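Local coordinates for protein aminopeptidase C (Lactobacillus rhamnosus, PDB 4K7C) that probably removes amino-terminal residues from peptides as a papain-like cysteine aminopeptidase, its six copies assembling into a hexamer, at residues F92-Y98 against I154-M160. Coordinates in Å, arbitrary orientation, origin at the centre of the assembly. Residues are numbered along the deposited sequence.
Sequences FELSQNY and IVPKSVM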
ATOM      1  N   PHE A  92      -1.324 -27.527  16.124  1.00 21.40           N
ATOM      2  CA  PHE A  92      -2.538 -27.396  16.940  1.00 20.42           C
ATOM      3  C   PHE A  92      -2.386 -26.222  17.930  1.00 20.00           C
ATOM      4  O   PHE A  92      -1.270 -25.972  18.452  1.00 20.40           O
ATOM      5  CB  PHE A  92      -2.756 -28.649  17.751  1.00 19.19           C
ATOM      6  CG  PHE A  92      -3.975 -28.544  18.642  1.00 19.23           C
ATOM      7  CD1 PHE A  92      -5.256 -28.594  18.114  1.00 20.84           C
ATOM      8  CD2 PHE A  92      -3.813 -28.367  20.004  1.00 22.57           C
ATOM      9  CE1 PHE A  92      -6.390 -28.511  18.948  1.00 21.75           C
ATOM     10  CE2 PHE A  92      -4.947 -28.296  20.823  1.00 22.30           C
ATOM     11  CZ  PHE A  92      -6.212 -28.311  20.291  1.00 19.66           C
ATOM     12  N   GLU A  93      -3.446 -25.430  18.111  1.00 20.10           N
ATOM     13  CA  GLU A  93      -3.400 -24.350  19.101  1.00 20.00           C
ATOM     14  C   GLU A  93      -4.533 -24.454  20.153  1.00 18.97           C
ATOM     15  O   GLU A  93      -5.635 -24.827  19.827  1.00 19.67           O
ATOM     16  CB  GLU A  93      -3.539 -22.951  18.478  1.00 21.53           C
ATOM     17  CG  GLU A  93      -2.340 -22.171  18.068  1.00 25.72           C
ATOM     18  CD  GLU A  93      -2.730 -20.757  17.565  1.00 21.55           C
ATOM     19  OE1 GLU A  93      -3.344 -20.713  16.488  1.00 21.20           O
ATOM     20  OE2 GLU A  93      -2.563 -19.726  18.296  1.00 21.91           O
ATOM     21  N   LEU A  94      -4.177 -24.118  21.394  1.00 19.01           N
ATOM     22  CA  LEU A  94      -5.146 -23.941  22.469  1.00 19.36           C
ATOM     23  C   LEU A  94      -5.633 -22.517  22.494  1.00 18.86           C
ATOM     24  O   LEU A  94      -4.877 -21.587  22.040  1.00 17.58           O
ATOM     25  CB  LEU A  94      -4.496 -24.312  23.800  1.00 17.70           C
ATOM     26  CG  LEU A  94      -4.026 -25.772  23.914  1.00 18.60           C
ATOM     27  CD1 LEU A  94      -2.938 -26.051  25.000  1.00 18.21           C
ATOM     28  CD2 LEU A  94      -5.243 -26.698  24.074  1.00 18.16           C
ATOM     29  N   SER A  95      -6.809 -22.304  23.090  1.00 18.12           N
ATOM     30  CA  SER A  95      -7.401 -20.985  23.163  1.00 16.51           C
ATOM     31  C   SER A  95      -6.705 -20.090  24.194  1.00 15.15           C
ATOM     32  O   SER A  95      -6.878 -20.243  25.386  1.00 16.10           O
ATOM     33  CB  SER A  95      -8.868 -21.080  23.518  1.00 18.39           C
ATOM     34  OG  SER A  95      -9.495 -19.878  23.635  1.00 15.04           O
ATOM     35  N   GLN A  96      -5.996 -19.084  23.691  1.00 15.41           N
ATOM     36  CA  GLN A  96      -5.491 -18.035  24.613  1.00 16.47           C
ATOM     37  C   GLN A  96      -6.546 -17.070  25.118  1.00 15.91           C
ATOM     38  O   GLN A  96      -6.317 -16.436  26.103  1.00 17.19           O
ATOM     39  CB  GLN A  96      -4.339 -17.279  23.931  1.00 16.35           C
ATOM     40  CG  GLN A  96      -3.339 -18.198  23.285  1.00 17.15           C
ATOM     41  CD  GLN A  96      -3.585 -18.481  21.855  1.00 18.08           C
ATOM     42  OE1 GLN A  96      -4.658 -18.197  21.295  1.00 17.88           O
ATOM     43  NE2 GLN A  96      -2.598 -19.183  21.225  1.00 19.14           N
ATOM     44  N   ASN A  97      -7.694 -16.952  24.440  1.00 15.23           N
ATOM     45  CA  ASN A  97      -8.773 -16.137  24.873  1.00 14.36           C
ATOM     46  C   ASN A  97      -9.417 -16.791  26.147  1.00 16.80           C
ATOM     47  O   ASN A  97      -9.784 -16.064  27.044  1.00 14.63           O
ATOM     48  CB  ASN A  97      -9.776 -15.942  23.813  1.00 15.02           C
ATOM     49  CG  ASN A  97     -10.770 -14.859  24.149  1.00 15.72           C
ATOM     50  OD1 ASN A  97     -10.515 -13.984  25.011  1.00 14.60           O
ATOM     51  ND2 ASN A  97     -11.858 -14.839  23.445  1.00 16.26           N
ATOM     52  N   TYR A  98      -9.498 -18.112  26.172  1.00 17.17           N
ATOM     53  CA  TYR A  98     -10.059 -18.869  27.306  1.00 17.74           C
ATOM     54  C   TYR A  98      -9.345 -18.492  28.598  1.00 17.86           C
ATOM     55  O   TYR A  98     -10.005 -18.101  29.559  1.00 18.03           O
ATOM     56  CB  TYR A  98     -10.077 -20.397  27.027  1.00 15.75           C
ATOM     57  CG  TYR A  98     -10.848 -21.191  28.068  1.00 14.66           C
ATOM     58  CD1 TYR A  98     -12.245 -21.280  28.069  1.00 17.30           C
ATOM     59  CD2 TYR A  98     -10.162 -21.807  29.086  1.00 15.41           C
ATOM     60  CE1 TYR A  98     -12.921 -22.017  29.049  1.00 15.51           C
ATOM     61  CE2 TYR A  98     -10.846 -22.490  30.106  1.00 14.80           C
ATOM     62  CZ  TYR A  98     -12.197 -22.628  30.030  1.00 16.47           C
ATOM     63  OH  TYR A  98     -12.879 -23.383  31.037  1.00 17.04           O
ATOM     64  N   ILE A 154      -8.848 -26.096  29.898  1.00 16.01           N
ATOM     65  CA  ILE A 154      -8.438 -25.432  28.671  1.00 16.79           C
ATOM     66  C   ILE A 154      -9.284 -26.002  27.543  1.00 16.32           C
ATOM     67  O   ILE A 154      -9.884 -27.086  27.648  1.00 16.02           O
ATOM     68  CB  ILE A 154      -6.878 -25.541  28.429  1.00 19.26           C
ATOM     69  CG1 ILE A 154      -6.349 -24.459  27.428  1.00 22.50           C
ATOM     70  CG2 ILE A 154      -6.435 -26.942  27.989  1.00 18.46           C
ATOM     71  CD1 ILE A 154      -6.718 -23.016  27.766  1.00 22.99           C
ATOM     72  N   VAL A 155      -9.320 -25.273  26.445  1.00 16.22           N
ATOM     73  CA  VAL A 155      -9.998 -25.665  25.229  1.00 16.04           C
ATOM     74  C   VAL A 155      -9.141 -25.408  23.961  1.00 18.42           C
ATOM     75  O   VAL A 155      -8.258 -24.528  23.977  1.00 17.11           O
ATOM     76  CB  VAL A 155     -11.385 -24.986  25.093  1.00 17.75           C
ATOM     77  CG1 VAL A 155     -12.237 -25.258  26.316  1.00 15.69           C
ATOM     78  CG2 VAL A 155     -11.295 -23.492  24.805  1.00 16.80           C
ATOM     79  N   PRO A 156      -9.420 -26.145  22.890  1.00 16.24           N
ATOM     80  CA  PRO A 156      -8.871 -25.786  21.583  1.00 17.19           C
ATOM     81  C   PRO A 156      -9.196 -24.340  21.234  1.00 16.08           C
ATOM     82  O   PRO A 156     -10.236 -23.803  21.523  1.00 16.17           O
ATOM     83  CB  PRO A 156      -9.612 -26.710  20.641  1.00 15.67           C
ATOM     84  CG  PRO A 156      -9.966 -27.895  21.476  1.00 17.89           C
ATOM     85  CD  PRO A 156     -10.434 -27.227  22.727  1.00 17.67           C
ATOM     86  N   LYS A 157      -8.292 -23.733  20.495  1.00 18.69           N
ATOM     87  CA  LYS A 157      -8.504 -22.416  19.957  1.00 18.68           C
ATOM     88  C   LYS A 157      -9.799 -22.276  19.158  1.00 17.95           C
ATOM     89  O   LYS A 157     -10.530 -21.316  19.324  1.00 19.09           O
ATOM     90  CB  LYS A 157      -7.245 -21.968  19.146  1.00 20.00           C
ATOM     91  CG  LYS A 157      -7.290 -20.438  18.854  1.00 23.20           C
ATOM     92  CD  LYS A 157      -6.245 -20.065  17.837  1.00 27.95           C
ATOM     93  CE  LYS A 157      -6.225 -18.613  17.560  1.00 31.57           C
ATOM     94  NZ  LYS A 157      -5.969 -17.965  18.893  1.00 33.64           N
ATOM     95  N   SER A 158     -10.113 -23.235  18.311  1.00 17.18           N
ATOM     96  CA  SER A 158     -11.349 -23.215  17.534  1.00 19.01           C
ATOM     97  C   SER A 158     -12.594 -23.148  18.363  1.00 19.13           C
ATOM     98  O   SER A 158     -13.590 -22.726  17.879  1.00 18.09           O
ATOM     99  CB  SER A 158     -11.455 -24.446  16.613  1.00 19.10           C
ATOM    100  OG  SER A 158     -11.533 -25.636  17.379  1.00 18.70           O
ATOM    101  N   VAL A 159     -12.501 -23.545  19.642  1.00 15.68           N
ATOM    102  CA  VAL A 159     -13.664 -23.635  20.514  1.00 17.26           C
ATOM    103  C   VAL A 159     -13.947 -22.353  21.292  1.00 17.24           C
ATOM    104  O   VAL A 159     -15.122 -22.094  21.673  1.00 19.09           O
ATOM    105  CB  VAL A 159     -13.475 -24.855  21.464  1.00 15.95           C
ATOM    106  CG1 VAL A 159     -14.557 -24.909  22.528  1.00 17.19           C
ATOM    107  CG2 VAL A 159     -13.525 -26.155  20.669  1.00 19.09           C
HETATM  108  N   MSE A 160     -12.929 -21.536  21.499  1.00 17.44           N
HETATM  109  CA  MSE A 160     -13.071 -20.188  22.032  1.00 16.41           C
HETATM  110  C   MSE A 160     -12.104 -19.257  21.250  1.00 17.56           C
HETATM  111  O   MSE A 160     -10.973 -18.997  21.699  1.00 15.79           O
HETATM  112  CB  MSE A 160     -12.816 -19.985  23.505  1.00 17.20           C
HETATM  113  CG  MSE A 160     -13.456 -18.686  23.828  1.00 19.23           C
HETATM  114 SE   MSE A 160     -13.367 -18.321  25.779  1.00 20.69          SE
HETATM  115  CE  MSE A 160     -14.465 -16.724  25.899  1.00 20.68           C
TER
HETATM  116  O   HOH W   1      -8.035 -25.337  17.669  1.00 20.12           O
HETATM  117  O   HOH W   2      -8.117 -17.767  21.471  1.00 17.95           O
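A single antiparallel beta bridge joins the loop leading into helix 96-117 to the loop after helix 142-152, in the helical part of this papain-like chain. Leu94 and Pro156 form its non-hydrogen-bonded pair, flanked by two nearly linear bonds: Lys157 N to Glu93 O (3.0 Å, 170°) and Ser95 N to Val155 O (2.8 Å, 171°). Pairing stops there, where both chains turn. Residues 96-98 enter the helix, while Val159 N bonds back to Pro156 O at 3.0 Å.

Ser95 is the N-cap. Its OG accepts from Tyr98 N (3.1 Å, 151°) and donates to Met160 O (2.6 Å), so one hydroxyl serves both the helix start and the second loop. Asn97 N is satisfied by water 2 at 3.1 Å; water 1 accepts from Ser158 N at 3.0 Å and donates to Glu93 O at 3.3 Å.

The side-chain network is sequential: Lys157 NZ donates to Gln96 OE1 (2.7 Å), and Gln96 NE2 donates to Glu93 OE2 (3.0 Å, 164°). The direct Glu93 OE2–Lys157 NZ salt bridge is long, at 3.9 Å. Asn97 ND2 is satisfied by Leu219 O and Pro161 O, and Tyr98 OH by Tyr152 O.

The two segments bury 672 Å² in all, both sides summed; beside the polar network, apolar side chains pack together. Leu94 and Pro156 also touch Phe248 of helix 245-253, and Leu94 meets Met79 of helix 70-87. Val155 CG1 lies over one face of the Tyr98 ring, whereas selenomethionine Met160 makes a Met-aromatic contact at its edge, SE standing 3.9 Å from Tyr98 CD1.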